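Side-chain contacts in Lys-gingipain W83 (PDB 3KM5), which cleaves proteins after lysine as a secreted cysteine protease and carries adhesin domains, haemolytic in vitro, of which this chain is K2: residues Phe9-Ser12 with Pro18-Trp21; Leu44-His47 with Asn51-Ser54. All coordinates share one frame; numbering follows the deposited sequence.

Contact 1: residues Phe9-Ser12 with Pro18-Trp21. With CA (calcium ion), chain D; SO4 (sulfate ion), chain E.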
ATOM      1  N   PHE A   9       6.366   8.685   3.001  1.00  9.60           N
ATOM      2  CA  PHE A   9       6.405   7.935   4.255  1.00  8.55           C
ATOM      3  C   PHE A   9       7.643   8.150   5.100  1.00  8.28           C
ATOM      4  O   PHE A   9       7.774   7.548   6.141  1.00  9.71           O
ATOM      5  CB  PHE A   9       6.132   6.439   4.045  1.00  7.67           C
ATOM      6  CG  PHE A   9       4.802   6.194   3.385  1.00  9.60           C
ATOM      7  CD1 PHE A   9       3.633   6.483   4.076  1.00  8.89           C
ATOM      8  CD2 PHE A   9       4.728   5.841   2.046  1.00  8.30           C
ATOM      9  CE1 PHE A   9       2.386   6.371   3.465  1.00 10.37           C
ATOM     10  CE2 PHE A   9       3.471   5.718   1.438  1.00  8.97           C
ATOM     11  CZ  PHE A   9       2.319   5.980   2.138  1.00 11.30           C
ATOM     12  N   GLU A  10       8.502   9.088   4.699  1.00  9.35           N
ATOM     13  CA  GLU A  10       9.736   9.310   5.427  1.00 12.29           C
ATOM     14  C   GLU A  10       9.479   9.962   6.783  1.00 12.81           C
ATOM     15  O   GLU A  10      10.246   9.701   7.728  1.00 14.03           O
ATOM     16  CB  GLU A  10      10.727  10.115   4.589  1.00 14.17           C
ATOM     17  CG  GLU A  10      11.064   9.429   3.274  1.00 12.92           C
ATOM     18  CD  GLU A  10      11.591   8.032   3.443  1.00 10.86           C
ATOM     19  OE1 GLU A  10      12.568   7.815   4.202  1.00 11.88           O
ATOM     20  OE2 GLU A  10      11.053   7.100   2.769  1.00 10.69           O
ATOM     21  N   SER A  11       8.395  10.740   6.889  1.00 11.28           N
ATOM     22  CA  SER A  11       7.973  11.322   8.178  1.00 13.66           C
ATOM     23  C   SER A  11       7.160  10.389   9.091  1.00 16.00           C
ATOM     24  O   SER A  11       6.775  10.786  10.205  1.00 18.49           O
ATOM     25  CB  SER A  11       7.187  12.608   7.961  1.00 14.28           C
ATOM     26  OG  SER A  11       5.857  12.313   7.568  1.00 20.90           O
ATOM     27  N   SER A  12       6.893   9.166   8.634  1.00 12.64           N
ATOM     28  CA  SER A  12       6.201   8.183   9.456  1.00 12.23           C
ATOM     29  C   SER A  12       7.217   7.275  10.139  1.00 12.75           C
ATOM     30  O   SER A  12       8.416   7.334   9.857  1.00 14.96           O
ATOM     31  CB  SER A  12       5.278   7.321   8.588  1.00 10.94           C
ATOM     32  OG  SER A  12       4.209   8.116   8.109  1.00 13.45           O
ATOM     33  N   PRO A  18       0.639   5.364   8.941  1.00 14.31           N
ATOM     34  CA  PRO A  18       1.303   6.537   8.439  1.00 14.26           C
ATOM     35  C   PRO A  18       0.734   7.834   8.989  1.00 14.10           C
ATOM     36  O   PRO A  18      -0.472   7.984   9.169  1.00 14.86           O
ATOM     37  CB  PRO A  18       1.051   6.480   6.927  1.00 16.74           C
ATOM     38  CG  PRO A  18       0.593   5.176   6.668  1.00 16.47           C
ATOM     39  CD  PRO A  18      -0.076   4.649   7.871  1.00 13.79           C
ATOM     40  N   ALA A  19       1.632   8.771   9.216  1.00 14.46           N
ATOM     41  CA  ALA A  19       1.285  10.096   9.651  1.00 14.73           C
ATOM     42  C   ALA A  19       0.418  10.742   8.553  1.00 15.96           C
ATOM     43  O   ALA A  19       0.714  10.621   7.378  1.00 17.15           O
ATOM     44  CB  ALA A  19       2.590  10.881   9.872  1.00 16.23           C
ATOM     45  N   GLU A  20      -0.667  11.387   8.930  1.00 17.03           N
ATOM     46  CA  GLU A  20      -1.551  12.089   7.971  1.00 17.86           C
ATOM     47  C   GLU A  20      -2.402  11.199   7.066  1.00 13.52           C
ATOM     48  O   GLU A  20      -3.012  11.714   6.133  1.00 13.29           O
ATOM     49  CB  GLU A  20      -0.778  13.038   7.044  1.00 18.81           C
ATOM     50  CG  GLU A  20       0.036  14.122   7.718  1.00 23.77           C
ATOM     51  CD  GLU A  20       0.408  15.224   6.724  1.00 27.25           C
ATOM     52  OE1 GLU A  20      -0.237  16.291   6.751  1.00 28.74           O
ATOM     53  OE2 GLU A  20       1.301  15.000   5.881  1.00 29.80           O
ATOM     54  N   TRP A  21      -2.477   9.915   7.365  1.00 12.81           N
ATOM     55  CA  TRP A  21      -3.415   9.008   6.692  1.00 10.68           C
ATOM     56  C   TRP A  21      -4.285   8.409   7.765  1.00 11.94           C
ATOM     57  O   TRP A  21      -3.901   8.376   8.945  1.00 16.67           O
ATOM     58  CB  TRP A  21      -2.681   7.880   5.937  1.00 11.27           C
ATOM     59  CG  TRP A  21      -1.866   8.375   4.779  1.00 11.58           C
ATOM     60  CD1 TRP A  21      -0.747   9.159   4.839  1.00 10.77           C
ATOM     61  CD2 TRP A  21      -2.155   8.218   3.373  1.00  8.93           C
ATOM     62  NE1 TRP A  21      -0.307   9.453   3.575  1.00 12.09           N
ATOM     63  CE2 TRP A  21      -1.140   8.877   2.659  1.00 12.41           C
ATOM     64  CE3 TRP A  21      -3.147   7.540   2.664  1.00  8.65           C
ATOM     65  CZ2 TRP A  21      -1.106   8.914   1.284  1.00  9.73           C
ATOM     66  CZ3 TRP A  21      -3.111   7.558   1.274  1.00  9.27           C
ATOM     67  CH2 TRP A  21      -2.097   8.245   0.588  1.00 10.65           C
TER
HETATM   68 CA    CA D2012       9.798   6.265   0.941  1.00  9.22          CA
HETATM   69  S   SO4 E2022       6.236  12.580   4.303  0.80 21.74           S
HETATM   70  O1  SO4 E2022       7.336  13.502   4.625  0.80 24.48           O
HETATM   71  O2  SO4 E2022       4.932  13.199   4.638  0.80 18.03           O
HETATM   72  O3  SO4 E2022       6.436  11.373   5.066  0.80 19.15           O
HETATM   73  O4  SO4 E2022       6.144  12.328   2.867  0.80 18.70           O
HETATM   74  O   HOH W   1       4.562  14.567   6.913  1.00 38.21           O
HETATM   75  O   HOH W   2      10.162   7.970  -0.653  1.00 11.33           O
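The hydroxyl of Ser12 spans the gap between Phe9-Ser12 and Pro18-Trp21 and accepts the backbone N-H of Ala19, with 2.9 Å between Ser12 OG and Ala19 N and an angle of 157° at the hydrogen. Ser12 OG also lies 3.3 Å from Pro18 CA, so the oxygen sits against the start of the second turn. The apolar half of the contact is the side chain of Phe9. From CB, the CG atom is set beside the backbone N and anti to the carbonyl carbon (chi1 -58°), and the ring then runs alongside Pro18, both side chains pointing the same way. CD1 is the first ring atom to meet the proline, at CB; CE1 comes closer still, 3.7 Å from Pro18 CB, which lies at the ring edge near its plane. The same CE1 reaches over one face of the Trp21 indole, 4.1 Å from NE1 and set toward the rim, with the two ring planes oblique at 40°. In the jelly-roll domain these residues form the loop that leads from strand 5-7 to strand 22-25, and each segment is a beta turn: type I at Phe9-Ser12, type II at Pro18-Trp21. Trp21 NE1 is hydrogen-bonded to Glu7, and its ring packs on Ile174 and Phe176 of strand 168-177. A sulfate, probably from the crystallisation liquor, takes the N-H of Ser11 through O3 at 2.7 Å. A water lies within hydrogen-bonding distance of Ser11 OG, sulfate O2 and, more weakly, Glu20 OE2, and cannot donate to all three at once. Glu10, which does not touch the second segment, bends at chi2 and binds calcium through OE2 at 2.4 Å.

Contact 2: residues Leu44-His47 with Asn51-Ser54; sequences LTAH and NVVS. With CA (calcium ion), chain D.
This is a buried, apolar contact without hydrogen bonds between its two segments, in which the loop Leu44-His47 lies against the first residues of strand 51-56 in the jelly-roll domain. The strand belongs to the larger antiparallel sheet, between strands 34-37 and 168-177, and the loop is part of the connection that leads into it from strand 34-37. Val52 carries the contact, with one methyl for each of two loop residues. CG1, beside the backbone N (chi1 -55°), reaches Ala46, where it lies 3.5 Å from CA and 3.6 Å from CB. CG2 faces the forked end of Leu44 instead: CD1 and CD2 are both 4.1 Å from it, so the valine methyl meets the two branches evenly. The Leu44 and Val52 side chains run past each other in opposite directions, and the leucine continues onto Leu36 and Leu170 of the flanking strands, while Val52 also touches Trp142. The Leu44 side chain is also about 5 Å, at the nearest, from that of Lys137, a residue of an experimentally established cleavage site. His47 adds little here: its imidazole leads away from the strand, stacks on Tyr83 and is hydrogen-bonded through ND1 to Asp173. The side chain of Asn51 likewise turns from the loop, but its backbone takes part: Asn51 O binds the calcium at 2.4 Å, and the methyl CB of Ala46 packs 3.7 Å from the same oxygen.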
ATOM      1  N   LEU A  44      13.753  -5.491   3.513  1.00 15.50           N
ATOM      2  CA  LEU A  44      13.058  -4.397   2.852  1.00 17.58           C
ATOM      3  C   LEU A  44      14.010  -3.351   2.250  1.00 16.02           C
ATOM      4  O   LEU A  44      14.944  -2.902   2.927  1.00 18.69           O
ATOM      5  CB  LEU A  44      12.167  -3.734   3.883  1.00 14.82           C
ATOM      6  CG  LEU A  44      11.371  -2.511   3.412  1.00 16.41           C
ATOM      7  CD1 LEU A  44      10.304  -2.912   2.376  1.00 20.45           C
ATOM      8  CD2 LEU A  44      10.778  -1.782   4.606  1.00 15.78           C
ATOM      9  N   THR A  45      13.717  -2.934   1.016  1.00 13.72           N
ATOM     10  CA  THR A  45      14.276  -1.735   0.415  1.00 17.19           C
ATOM     11  C   THR A  45      13.121  -0.867  -0.087  1.00 14.61           C
ATOM     12  O   THR A  45      12.265  -1.331  -0.824  1.00 15.77           O
ATOM     13  CB  THR A  45      15.215  -2.074  -0.758  1.00 18.18           C
ATOM     14  OG1 THR A  45      16.212  -2.991  -0.288  1.00 24.26           O
ATOM     15  CG2 THR A  45      15.931  -0.824  -1.288  1.00 19.72           C
ATOM     16  N   ALA A  46      13.112   0.396   0.317  1.00 13.49           N
ATOM     17  CA  ALA A  46      12.083   1.348  -0.128  1.00 10.03           C
ATOM     18  C   ALA A  46      12.330   1.799  -1.542  1.00 11.52           C
ATOM     19  O   ALA A  46      13.463   1.719  -2.041  1.00 12.59           O
ATOM     20  CB  ALA A  46      12.065   2.558   0.792  1.00 12.81           C
ATOM     21  N   HIS A  47      11.285   2.341  -2.169  1.00  9.55           N
ATOM     22  CA  HIS A  47      11.447   2.917  -3.501  1.00 10.07           C
ATOM     23  C   HIS A  47      12.273   4.201  -3.393  1.00 11.07           C
ATOM     24  O   HIS A  47      13.163   4.469  -4.205  1.00 13.57           O
ATOM     25  CB  HIS A  47      10.109   3.275  -4.123  1.00 10.44           C
ATOM     26  CG  HIS A  47      10.231   3.850  -5.489  1.00 11.60           C
ATOM     27  ND1 HIS A  47       9.952   5.162  -5.784  1.00 13.14           N
ATOM     28  CD2 HIS A  47      10.624   3.274  -6.650  1.00 12.77           C
ATOM     29  CE1 HIS A  47      10.199   5.388  -7.060  1.00 12.52           C
ATOM     30  NE2 HIS A  47      10.577   4.249  -7.616  1.00 14.91           N
ATOM     31  N   ASN A  51      11.596   4.462   4.018  1.00  9.35           N
ATOM     32  CA  ASN A  51      10.249   4.052   4.442  1.00 11.40           C
ATOM     33  C   ASN A  51       9.248   3.761   3.320  1.00 10.57           C
ATOM     34  O   ASN A  51       9.226   4.401   2.284  1.00  8.89           O
ATOM     35  CB  ASN A  51       9.650   5.137   5.338  1.00 10.31           C
ATOM     36  CG  ASN A  51      10.349   5.236   6.717  1.00 10.14           C
ATOM     37  OD1 ASN A  51      11.317   4.542   6.968  1.00 12.44           O
ATOM     38  ND2 ASN A  51       9.840   6.065   7.583  1.00 12.30           N
ATOM     39  N   VAL A  52       8.403   2.791   3.591  1.00  9.15           N
ATOM     40  CA  VAL A  52       7.231   2.497   2.725  1.00  9.33           C
ATOM     41  C   VAL A  52       5.993   2.356   3.594  1.00  7.33           C
ATOM     42  O   VAL A  52       6.086   2.403   4.807  1.00  8.44           O
ATOM     43  CB  VAL A  52       7.453   1.169   1.954  1.00  8.68           C
ATOM     44  CG1 VAL A  52       8.785   1.246   1.157  1.00  8.77           C
ATOM     45  CG2 VAL A  52       7.438   0.002   2.943  1.00  8.67           C
ATOM     46  N   VAL A  53       4.831   2.137   2.976  1.00  7.90           N
ATOM     47  CA  VAL A  53       3.665   1.621   3.710  1.00  6.81           C
ATOM     48  C   VAL A  53       3.367   0.189   3.190  1.00  7.58           C
ATOM     49  O   VAL A  53       3.648  -0.114   2.016  1.00  8.81           O
ATOM     50  CB  VAL A  53       2.462   2.575   3.606  1.00  8.84           C
ATOM     51  CG1 VAL A  53       1.816   2.523   2.204  1.00  7.73           C
ATOM     52  CG2 VAL A  53       1.439   2.350   4.745  1.00  9.04           C
ATOM     53  N   SER A  54       2.796  -0.665   4.041  1.00  9.45           N
ATOM     54  CA  SER A  54       2.700  -2.108   3.739  1.00  8.12           C
ATOM     55  C   SER A  54       1.376  -2.636   4.228  1.00  8.79           C
ATOM     56  O   SER A  54       0.825  -2.150   5.208  1.00  9.62           O
ATOM     57  CB  SER A  54       3.815  -2.860   4.479  1.00  9.97           C
ATOM     58  OG  SER A  54       3.593  -2.838   5.888  1.00 11.07           O
TER
HETATM   59 CA    CA D2012       9.798   6.265   0.941  1.00  9.22          CA
HETATM   60  O   HOH W   2      10.162   7.970  -0.653  1.00 11.33           O

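Contacts 1 and 2 have centres about 12 Å apart and meet at one calcium ion. Glu10 OE2 from 9-12 and Asn51 O from 51-54 are two of its seven ligands, and a water is another; Thr8, Gly48 and Asp172 complete the protein part of the site. The junction is also bonded directly: Phe9 O and Asn51 ND2 are 2.9 Å apart and Glu10 OE2 and Asn51 N 3.0 Å, both probable hydrogen bonds, so Glu10 OE2 would serve metal and strand together. Beside this polar seam, Phe9 CZ packs 3.5 Å from Val53 CG1. Asn51 therefore ties 9-12 to strand 51-56 through both its backbone and its side chain.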